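Local coordinates for protein putative antibiotic biosynthesis monooxygenase (Bordetella bronchiseptica, PDB 3GZ7) that is of unproven function but may act as a monooxygenase of the antibiotic biosynthesis (ABM) family, working as a dimeric alpha-beta barrel, at residues Asp36-Val41 against Leu97-Phe102. Sequence-based numbering, arbitrary orientation.
Sequences DFEAGV and LVGECF
F37 and V98 meet where helix 34-49 packs against the end of helix 89-98 and the turn that follows it. The phenyl ring of F37 presents its rim to V98, whose CB lies near the ring plane, 4.0 Å from CE1. The same ring atom approaches F102 CE1 at 3.7 Å; F37 CE1 meets the edge of the F102 ring, while F102 CE1 comes in obliquely to the F37 ring, and the rings do not stack. With CG opposite the backbone N (chi1 174°), the F37 ring swings out from the flank of its helix toward both partners. V41 CG2, one turn along, rests over one face of this ring, 3.3 Å above its plane.

G40 gives V98 its place on the helix. With no side chain there, V98 CG1 can lie directly on the backbone, 3.6 Å from G40 C. The branched valine is compact enough to serve two neighbours, CG1 reaching the glycine while CB meets the phenylalanine. C101, small and weakly polar, packs beside F37 further along the turn: its chi1 of -62° sets SG beside its own backbone N, from where the sulfur reaches F37 CA at 3.9 Å, and its CB packs on F37 CD1.

Beneath this layer, F37 and F102 both touch I27 of the sheet, and F37 makes an edge-to-face contact with Y69, joining helix 34-49 and the turn after helix 89-98 to the strands of the ferredoxin-like alpha-beta fold. At the exposed margin D36 turns its carboxylate to R33 in a salt bridge. No hydrogen bond crosses between the two segments, so their association rests on shape fit and exclusion of water from apolar surfaces.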
ATOM      1  N   ASP A  36      21.027   4.075  -3.748  1.00 28.57           N
ATOM      2  CA  ASP A  36      21.685   2.930  -3.145  1.00 27.71           C
ATOM      3  C   ASP A  36      20.622   1.925  -2.738  1.00 25.52           C
ATOM      4  O   ASP A  36      20.832   0.709  -2.832  1.00 21.92           O
ATOM      5  CB  ASP A  36      22.478   3.345  -1.883  1.00 29.00           C
ATOM      6  CG  ASP A  36      23.831   3.999  -2.191  1.00 38.88           C
ATOM      7  OD1 ASP A  36      24.345   3.830  -3.316  1.00 38.09           O
ATOM      8  OD2 ASP A  36      24.387   4.676  -1.285  1.00 41.82           O
ATOM      9  N   PHE A  37      19.486   2.443  -2.268  1.00 23.98           N
ATOM     10  CA  PHE A  37      18.445   1.580  -1.717  1.00 23.64           C
ATOM     11  C   PHE A  37      17.784   0.849  -2.853  1.00 20.99           C
ATOM     12  O   PHE A  37      17.717  -0.376  -2.867  1.00 21.19           O
ATOM     13  CB  PHE A  37      17.401   2.373  -0.894  1.00 22.81           C
ATOM     14  CG  PHE A  37      16.236   1.517  -0.425  1.00 21.08           C
ATOM     15  CD1 PHE A  37      16.445   0.457   0.440  1.00 17.12           C
ATOM     16  CD2 PHE A  37      14.949   1.757  -0.885  1.00 19.93           C
ATOM     17  CE1 PHE A  37      15.381  -0.349   0.855  1.00 17.11           C
ATOM     18  CE2 PHE A  37      13.883   0.960  -0.485  1.00 14.23           C
ATOM     19  CZ  PHE A  37      14.103  -0.086   0.390  1.00 18.62           C
ATOM     20  N   GLU A  38      17.306   1.622  -3.823  1.00 22.19           N
ATOM     21  CA  GLU A  38      16.731   1.049  -5.037  1.00 19.54           C
ATOM     22  C   GLU A  38      17.637  -0.007  -5.630  1.00 17.69           C
ATOM     23  O   GLU A  38      17.155  -1.093  -5.874  1.00 19.93           O
ATOM     24  CB  GLU A  38      16.419   2.113  -6.062  1.00 17.89           C
ATOM     25  CG  GLU A  38      15.230   2.955  -5.677  1.00 19.63           C
ATOM     26  CD  GLU A  38      14.972   4.108  -6.601  1.00 21.41           C
ATOM     27  OE1 GLU A  38      15.562   4.157  -7.711  1.00 29.19           O
ATOM     28  OE2 GLU A  38      14.116   4.941  -6.219  1.00 24.42           O
ATOM     29  N   ALA A  39      18.924   0.304  -5.836  1.00 17.65           N
ATOM     30  CA  ALA A  39      19.928  -0.698  -6.324  1.00 20.52           C
ATOM     31  C   ALA A  39      19.948  -1.960  -5.468  1.00 20.16           C
ATOM     32  O   ALA A  39      19.894  -3.100  -5.980  1.00 22.80           O
ATOM     33  CB  ALA A  39      21.373  -0.064  -6.411  1.00 16.76           C
ATOM     34  N   GLY A  40      19.971  -1.760  -4.153  1.00 20.58           N
ATOM     35  CA  GLY A  40      19.911  -2.874  -3.192  1.00 18.36           C
ATOM     36  C   GLY A  40      18.669  -3.717  -3.238  1.00 18.91           C
ATOM     37  O   GLY A  40      18.762  -4.910  -3.194  1.00 17.49           O
ATOM     38  N   VAL A  41      17.485  -3.095  -3.290  1.00 19.27           N
ATOM     39  CA  VAL A  41      16.253  -3.857  -3.495  1.00 15.30           C
ATOM     40  C   VAL A  41      16.264  -4.630  -4.834  1.00 18.42           C
ATOM     41  O   VAL A  41      15.835  -5.794  -4.886  1.00 17.96           O
ATOM     42  CB  VAL A  41      14.987  -2.980  -3.389  1.00 15.08           C
ATOM     43  CG1 VAL A  41      13.731  -3.843  -3.602  1.00 16.12           C
ATOM     44  CG2 VAL A  41      14.909  -2.255  -2.006  1.00  8.13           C
ATOM     45  N   LEU A  97      22.288  -6.394   2.394  1.00 28.87           N
ATOM     46  CA  LEU A  97      22.145  -5.614   1.168  1.00 27.80           C
ATOM     47  C   LEU A  97      21.500  -4.210   1.369  1.00 27.97           C
ATOM     48  O   LEU A  97      21.907  -3.277   0.707  1.00 23.94           O
ATOM     49  CB  LEU A  97      21.361  -6.395   0.103  1.00 26.55           C
ATOM     50  CG  LEU A  97      22.105  -7.447  -0.696  1.00 32.66           C
ATOM     51  CD1 LEU A  97      21.167  -8.551  -1.218  1.00 34.96           C
ATOM     52  CD2 LEU A  97      22.825  -6.795  -1.871  1.00 37.24           C
ATOM     53  N   VAL A  98      20.490  -4.057   2.228  1.00 26.83           N
ATOM     54  CA  VAL A  98      19.782  -2.772   2.329  1.00 25.27           C
ATOM     55  C   VAL A  98      19.678  -2.130   3.710  1.00 24.02           C
ATOM     56  O   VAL A  98      19.369  -0.923   3.817  1.00 21.87           O
ATOM     57  CB  VAL A  98      18.374  -2.865   1.781  1.00 23.52           C
ATOM     58  CG1 VAL A  98      18.431  -3.258   0.346  1.00 27.13           C
ATOM     59  CG2 VAL A  98      17.548  -3.814   2.616  1.00 17.35           C
ATOM     60  N   GLY A  99      19.937  -2.901   4.751  1.00 22.44           N
ATOM     61  CA  GLY A  99      19.893  -2.394   6.132  1.00 22.36           C
ATOM     62  C   GLY A  99      20.557  -1.061   6.423  1.00 22.54           C
ATOM     63  O   GLY A  99      19.988  -0.265   7.146  1.00 21.58           O
ATOM     64  N   GLU A 100      21.742  -0.804   5.846  1.00 23.14           N
ATOM     65  CA  GLU A 100      22.502   0.445   6.076  1.00 21.59           C
ATOM     66  C   GLU A 100      21.808   1.686   5.481  1.00 22.64           C
ATOM     67  O   GLU A 100      22.163   2.830   5.786  1.00 23.32           O
ATOM     68  CB  GLU A 100      23.954   0.316   5.515  1.00 18.97           C
ATOM     69  N   CYS A 101      20.857   1.443   4.583  1.00 24.18           N
ATOM     70  CA  CYS A 101      20.069   2.478   3.956  1.00 22.97           C
ATOM     71  C   CYS A 101      18.979   2.997   4.832  1.00 20.42           C
ATOM     72  O   CYS A 101      18.551   4.110   4.624  1.00 15.24           O
ATOM     73  CB  CYS A 101      19.428   1.974   2.662  1.00 24.07           C
ATOM     74  SG  CYS A 101      20.673   1.488   1.458  1.00 34.84           S
ATOM     75  N   PHE A 102      18.508   2.193   5.788  1.00 19.62           N
ATOM     76  CA  PHE A 102      17.350   2.557   6.611  1.00 19.17           C
ATOM     77  C   PHE A 102      17.656   3.688   7.577  1.00 18.21           C
ATOM     78  O   PHE A 102      18.700   3.715   8.156  1.00 16.16           O
ATOM     79  CB  PHE A 102      16.870   1.346   7.407  1.00 21.56           C
ATOM     80  CG  PHE A 102      16.332   0.199   6.555  1.00 21.80           C
ATOM     81  CD1 PHE A 102      15.894   0.397   5.267  1.00 24.99           C
ATOM     82  CD2 PHE A 102      16.218  -1.065   7.096  1.00 27.10           C
ATOM     83  CE1 PHE A 102      15.382  -0.668   4.515  1.00 28.30           C
ATOM     84  CE2 PHE A 102      15.717  -2.119   6.345  1.00 24.35           C
ATOM     85  CZ  PHE A 102      15.290  -1.912   5.066  1.00 24.35           C
TER